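Side-chain contacts in Sso-CP2 metallo-carboxypetidase (Sulfolobus solfataricus, PDB 4MMO), which probably acts as a zinc-dependent carboxypeptidase of the M20 family, removing residues from the C-terminal end of peptides: residues A[135-140]-A[380-385]; A[46-51]-A[145-150]. All coordinates share one frame; numbering follows the deposited sequence.

Contact 1: A[135-140]-A[380-385]. With SO4 (sulfate ion), chain D.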
loop_
_atom_site.group_PDB
_atom_site.type_symbol
_atom_site.label_atom_id
_atom_site.label_comp_id
_atom_site.label_asym_id
_atom_site.label_seq_id
_atom_site.Cartn_x
_atom_site.Cartn_y
_atom_site.Cartn_z
ATOM N N GLY A 135 17.323 -23.952 6.625
ATOM C CA GLY A 135 16.163 -23.441 7.336
ATOM C C GLY A 135 15.743 -22.049 6.901
ATOM O O GLY A 135 15.000 -21.383 7.620
ATOM N N GLU A 136 16.197 -21.612 5.726
ATOM C CA GLU A 136 15.921 -20.258 5.238
ATOM C C GLU A 136 15.378 -20.217 3.810
ATOM O O GLU A 136 15.360 -19.156 3.182
ATOM C CB GLU A 136 17.196 -19.411 5.291
ATOM C CG GLU A 136 17.781 -19.239 6.677
ATOM C CD GLU A 136 19.071 -18.438 6.669
ATOM O OE1 GLU A 136 19.779 -18.453 5.639
ATOM O OE2 GLU A 136 19.378 -17.795 7.694
ATOM N N GLU A 137 14.944 -21.359 3.288
ATOM C CA GLU A 137 14.479 -21.418 1.905
ATOM C C GLU A 137 13.293 -20.485 1.676
ATOM O O GLU A 137 13.185 -19.853 0.624
ATOM C CB GLU A 137 14.101 -22.848 1.521
ATOM C CG GLU A 137 13.982 -23.067 0.011
ATOM C CD GLU A 137 12.647 -22.634 -0.565
ATOM O OE1 GLU A 137 11.637 -22.641 0.171
ATOM O OE2 GLU A 137 12.610 -22.290 -1.766
ATOM N N GLU A 138 12.408 -20.405 2.663
ATOM C CA GLU A 138 11.209 -19.588 2.553
ATOM C C GLU A 138 11.497 -18.093 2.705
ATOM O O GLU A 138 10.621 -17.265 2.451
ATOM C CB GLU A 138 10.180 -20.024 3.597
ATOM C CG GLU A 138 9.747 -21.475 3.475
ATOM C CD GLU A 138 8.958 -21.752 2.212
ATOM O OE1 GLU A 138 8.706 -20.803 1.441
ATOM O OE2 GLU A 138 8.586 -22.923 1.992
ATOM N N ILE A 139 12.716 -17.755 3.127
ATOM C CA ILE A 139 13.144 -16.362 3.221
ATOM C C ILE A 139 14.337 -16.083 2.307
ATOM O O ILE A 139 15.184 -15.246 2.614
ATOM C CB ILE A 139 13.491 -15.961 4.677
ATOM C CG1 ILE A 139 14.620 -16.834 5.231
ATOM C CG2 ILE A 139 12.253 -16.072 5.552
ATOM C CD1 ILE A 139 15.196 -16.335 6.537
ATOM N N GLY A 140 14.403 -16.799 1.189
ATOM C CA GLY A 140 15.374 -16.501 0.151
ATOM C C GLY A 140 16.756 -17.103 0.329
ATOM O O GLY A 140 17.665 -16.772 -0.433
ATOM N N THR A 380 11.316 -19.751 -7.897
ATOM C CA THR A 380 12.740 -19.650 -7.599
ATOM C C THR A 380 13.144 -20.608 -6.487
ATOM O O THR A 380 12.341 -20.955 -5.624
ATOM C CB THR A 380 13.110 -18.208 -7.191
ATOM O OG1 THR A 380 12.851 -17.324 -8.288
ATOM C CG2 THR A 380 14.588 -18.093 -6.795
ATOM N N GLN A 381 14.406 -21.019 -6.522
ATOM C CA GLN A 381 14.964 -21.967 -5.573
ATOM C C GLN A 381 16.482 -21.791 -5.676
ATOM O O GLN A 381 16.971 -21.345 -6.712
ATOM C CB GLN A 381 14.521 -23.385 -5.963
ATOM C CG GLN A 381 14.756 -24.461 -4.919
ATOM C CD GLN A 381 14.213 -25.839 -5.303
ATOM O OE1 GLN A 381 14.435 -26.809 -4.578
ATOM N NE2 GLN A 381 13.504 -25.932 -6.433
ATOM N N PRO A 382 17.237 -22.104 -4.606
ATOM C CA PRO A 382 18.681 -21.827 -4.685
ATOM C C PRO A 382 19.490 -22.849 -5.503
ATOM O O PRO A 382 20.646 -23.139 -5.184
ATOM C CB PRO A 382 19.111 -21.816 -3.211
ATOM C CG PRO A 382 18.127 -22.695 -2.530
ATOM C CD PRO A 382 16.825 -22.469 -3.237
ATOM N N MET A 383 18.887 -23.369 -6.568
ATOM C CA MET A 383 19.558 -24.290 -7.477
ATOM C C MET A 383 20.830 -23.662 -8.036
ATOM O O MET A 383 21.833 -24.346 -8.246
ATOM C CB MET A 383 18.612 -24.649 -8.621
ATOM C CG MET A 383 19.051 -25.812 -9.485
ATOM S SD MET A 383 17.676 -26.378 -10.511
ATOM C CE MET A 383 18.485 -27.585 -11.553
ATOM N N GLY A 384 20.782 -22.352 -8.260
ATOM C CA GLY A 384 21.909 -21.614 -8.806
ATOM C C GLY A 384 23.193 -21.775 -8.020
ATOM O O GLY A 384 24.273 -21.834 -8.602
ATOM N N LEU A 385 23.085 -21.851 -6.699
ATOM C CA LEU A 385 24.264 -22.004 -5.858
ATOM C C LEU A 385 24.946 -23.339 -6.121
ATOM O O LEU A 385 26.170 -23.415 -6.207
ATOM C CB LEU A 385 23.886 -21.905 -4.378
ATOM C CG LEU A 385 23.210 -20.604 -3.954
ATOM C CD1 LEU A 385 22.957 -20.624 -2.455
ATOM C CD2 LEU A 385 24.047 -19.388 -4.352
HETATM S S SO4 D . 9.307 -19.064 -4.966
HETATM O O1 SO4 D . 8.659 -17.974 -4.244
HETATM O O2 SO4 D . 10.200 -19.808 -4.063
HETATM O O3 SO4 D . 8.211 -19.849 -5.550
HETATM O O4 SO4 D . 10.120 -18.539 -6.057
#
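Thr380, which faces Glu137 across this small contact, gives its backbone N to O4 of a sulfate ion, 2.5 Å away with an N-H...O angle of 140°. Arg311 NH1 of the same chain and His197 NE2 of the second subunit are hydrogen-bonded to the same anion, probably from the crystallisation liquor. The Thr380 hydroxyl bonds instead to Lys180 O. Between the two segments the touching is looser and falls to Glu137. With CG anti to the backbone N (chi1 -164°), a bend at chi2 (-82°) brings the carboxylate beside the other loop, where OE2 stops 4.1 Å from Thr380 O. OE2 lies 4.4 Å from Gln381 CG, and the Glu137 CG methylene rests 4.4 Å from Pro382 CD. Beyond CG the extended Gln381 chain leads away from the carboxylate, and its OE1 accepts from the backbone N of Glu163, consistent with a second-shell position. A zinc ion held by His71, Asp104 and Glu163 lies about 3 Å from the nearest Glu137 side-chain atom. Glu137 and Glu138 bind zinc in a structure of this protein but not in this chain's model; the paired glutamates after a central strand belong to the M20 metallopeptidase active site.

Contact 2: A[46-51]-A[145-150]; sequences EKTKGH and EDYIEK
An ST turn in the connection of a beta hairpin, between strands 43-46 and 53-58, brings Thr48 and its neighbours against Tyr147 and Asp146 of helix 144-149. The Thr48 hydroxyl sits between its backbone N and carbonyl carbon (chi1 66°), where it turns back into its own loop. There OG1 accepts from Gly50 N at 3.1 Å. It also donates to His51 O, 2.5 Å away, approaching from above that carbonyl plane. The same torsion leaves the methyl pointing to the helix, CG2 lying 3.9 Å from Tyr147 CB and oblique to the ring. With an alanine in place of Thr48, Gly50 N and His51 O would probably lose the hydroxyl they share, the turn would be freer to shift, and a gap would open beside Tyr147 CB. Strand 43-46 is the outermost on its side of the mixed sheet of the catalytic domain, and the Tyr147 ring spans from the helix to that edge, packing also on Val53 and Tyr55 of the next strand. Glu46 crosses the tyrosine at about a right angle: its CB is 4.0 Å from Tyr147 CE1, and the modelled closeness of OE1 to the phenol oxygen is too tight to be trusted. Its other oxygen, OE2, forms a salt bridge with Lys154. Nearer the solvent, Lys49 reaches out, extended beyond CG until it bends at chi4, to place NZ 3.3 Å from Asp146 OD2 in a salt bridge whose hydrogen bond is weak.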
loop_
_atom_site.group_PDB
_atom_site.type_symbol
_atom_site.label_atom_id
_atom_site.label_comp_id
_atom_site.label_asym_id
_atom_site.label_seq_id
_atom_site.Cartn_x
_atom_site.Cartn_y
_atom_site.Cartn_z
ATOM N N GLU A 46 25.326 -27.349 11.580
ATOM C CA GLU A 46 26.389 -26.435 11.191
ATOM C C GLU A 46 25.869 -25.007 11.201
ATOM O O GLU A 46 24.778 -24.723 10.703
ATOM C CB GLU A 46 26.948 -26.831 9.827
ATOM C CG GLU A 46 27.768 -28.112 9.901
ATOM C CD GLU A 46 28.128 -28.672 8.546
ATOM O OE1 GLU A 46 27.461 -28.315 7.555
ATOM O OE2 GLU A 46 29.079 -29.476 8.475
ATOM N N LYS A 47 26.655 -24.119 11.794
ATOM C CA LYS A 47 26.228 -22.749 12.029
ATOM C C LYS A 47 26.362 -21.895 10.778
ATOM O O LYS A 47 27.243 -22.115 9.946
ATOM C CB LYS A 47 27.047 -22.133 13.165
ATOM N N THR A 48 25.465 -20.925 10.654
ATOM C CA THR A 48 25.546 -19.916 9.612
ATOM C C THR A 48 25.261 -18.577 10.269
ATOM O O THR A 48 24.967 -18.520 11.462
ATOM C CB THR A 48 24.518 -20.163 8.488
ATOM O OG1 THR A 48 23.190 -19.993 9.000
ATOM C CG2 THR A 48 24.667 -21.569 7.920
ATOM N N LYS A 49 25.335 -17.500 9.496
ATOM C CA LYS A 49 25.022 -16.174 10.013
ATOM C C LYS A 49 23.549 -16.073 10.417
ATOM O O LYS A 49 23.138 -15.095 11.043
ATOM C CB LYS A 49 25.353 -15.107 8.971
ATOM C CG LYS A 49 26.834 -14.988 8.633
ATOM C CD LYS A 49 27.077 -13.841 7.662
ATOM C CE LYS A 49 28.559 -13.609 7.413
ATOM N NZ LYS A 49 29.142 -14.599 6.467
ATOM N N GLY A 50 22.765 -17.084 10.049
ATOM C CA GLY A 50 21.364 -17.165 10.428
ATOM C C GLY A 50 20.991 -18.561 10.898
ATOM O O GLY A 50 21.699 -19.168 11.703
ATOM N N HIS A 51 19.879 -19.079 10.386
ATOM C CA HIS A 51 19.389 -20.388 10.802
ATOM C C HIS A 51 20.390 -21.487 10.440
ATOM O O HIS A 51 21.106 -21.378 9.444
ATOM C CB HIS A 51 18.025 -20.656 10.172
ATOM C CG HIS A 51 17.007 -19.602 10.485
ATOM N ND1 HIS A 51 17.037 -18.867 11.649
ATOM C CD2 HIS A 51 15.938 -19.157 9.783
ATOM C CE1 HIS A 51 16.025 -18.016 11.655
ATOM N NE2 HIS A 51 15.344 -18.172 10.537
ATOM N N GLU A 145 24.582 -19.263 0.804
ATOM C CA GLU A 145 25.744 -19.177 -0.075
ATOM C C GLU A 145 27.038 -19.107 0.727
ATOM O O GLU A 145 28.003 -19.798 0.409
ATOM C CB GLU A 145 25.640 -17.971 -1.006
ATOM C CG GLU A 145 26.814 -17.849 -1.969
ATOM C CD GLU A 145 26.653 -16.713 -2.956
ATOM O OE1 GLU A 145 25.597 -16.046 -2.934
ATOM O OE2 GLU A 145 27.586 -16.489 -3.757
ATOM N N ASP A 146 27.052 -18.274 1.766
ATOM C CA ASP A 146 28.237 -18.114 2.602
ATOM C C ASP A 146 28.670 -19.453 3.179
ATOM O O ASP A 146 29.861 -19.749 3.266
ATOM C CB ASP A 146 27.970 -17.124 3.740
ATOM C CG ASP A 146 27.833 -15.694 3.254
ATOM O OD1 ASP A 146 28.425 -15.357 2.208
ATOM O OD2 ASP A 146 27.135 -14.902 3.923
ATOM N N TYR A 147 27.699 -20.269 3.571
ATOM C CA TYR A 147 28.005 -21.593 4.086
ATOM C C TYR A 147 28.586 -22.501 2.998
ATOM O O TYR A 147 29.536 -23.245 3.239
ATOM C CB TYR A 147 26.760 -22.240 4.685
ATOM C CG TYR A 147 26.920 -23.724 4.867
ATOM C CD1 TYR A 147 27.661 -24.237 5.920
ATOM C CD2 TYR A 147 26.344 -24.614 3.976
ATOM C CE1 TYR A 147 27.819 -25.597 6.082
ATOM C CE2 TYR A 147 26.496 -25.972 4.132
ATOM C CZ TYR A 147 27.235 -26.461 5.185
ATOM O OH TYR A 147 27.387 -27.817 5.342
ATOM N N ILE A 148 28.015 -22.439 1.800
ATOM C CA ILE A 148 28.448 -23.316 0.715
ATOM C C ILE A 148 29.847 -22.949 0.234
ATOM O O ILE A 148 30.661 -23.829 -0.048
ATOM C CB ILE A 148 27.450 -23.288 -0.466
ATOM C CG1 ILE A 148 26.157 -24.001 -0.064
ATOM C CG2 ILE A 148 28.048 -23.952 -1.714
ATOM C CD1 ILE A 148 25.040 -23.902 -1.083
ATOM N N GLU A 149 30.131 -21.654 0.151
ATOM C CA GLU A 149 31.420 -21.200 -0.366
ATOM C C GLU A 149 32.586 -21.605 0.536
ATOM O O GLU A 149 33.727 -21.667 0.082
ATOM C CB GLU A 149 31.418 -19.683 -0.568
ATOM C CG GLU A 149 30.407 -19.183 -1.597
ATOM C CD GLU A 149 30.819 -19.463 -3.036
ATOM O OE1 GLU A 149 31.714 -20.304 -3.264
ATOM O OE2 GLU A 149 30.243 -18.832 -3.945
ATOM N N LYS A 150 32.300 -21.883 1.806
ATOM C CA LYS A 150 33.343 -22.284 2.751
ATOM C C LYS A 150 33.448 -23.810 2.866
ATOM O O LYS A 150 34.355 -24.326 3.521
ATOM C CB LYS A 150 33.087 -21.661 4.131
ATOM C CG LYS A 150 32.294 -22.542 5.086
ATOM C CD LYS A 150 31.895 -21.799 6.355
ATOM C CE LYS A 150 31.421 -22.761 7.439
ATOM N NZ LYS A 150 32.535 -23.590 7.982
#

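How the contacts relate
From the N terminus, the chain first passes the hairpin connection 46-51, then the loop 135-140 and, a few residues on, segment 145-150 on helix 144-149. Contact 2 closes its loop there, drawing the sheet edge to that helix. Contact 1 opens before that closure and ends only at 380-385, after the chain has run through the antiparallel sheet of the dimerisation region and returned; the two closures therefore cross. They also meet directly: Glu136 OE2 lies 3.0 Å from His51 N, a probable hydrogen bond, and Leu385 packs on Glu145. Together they link the hairpin, the metal-site loop, helix 144-149 and helix 383-389.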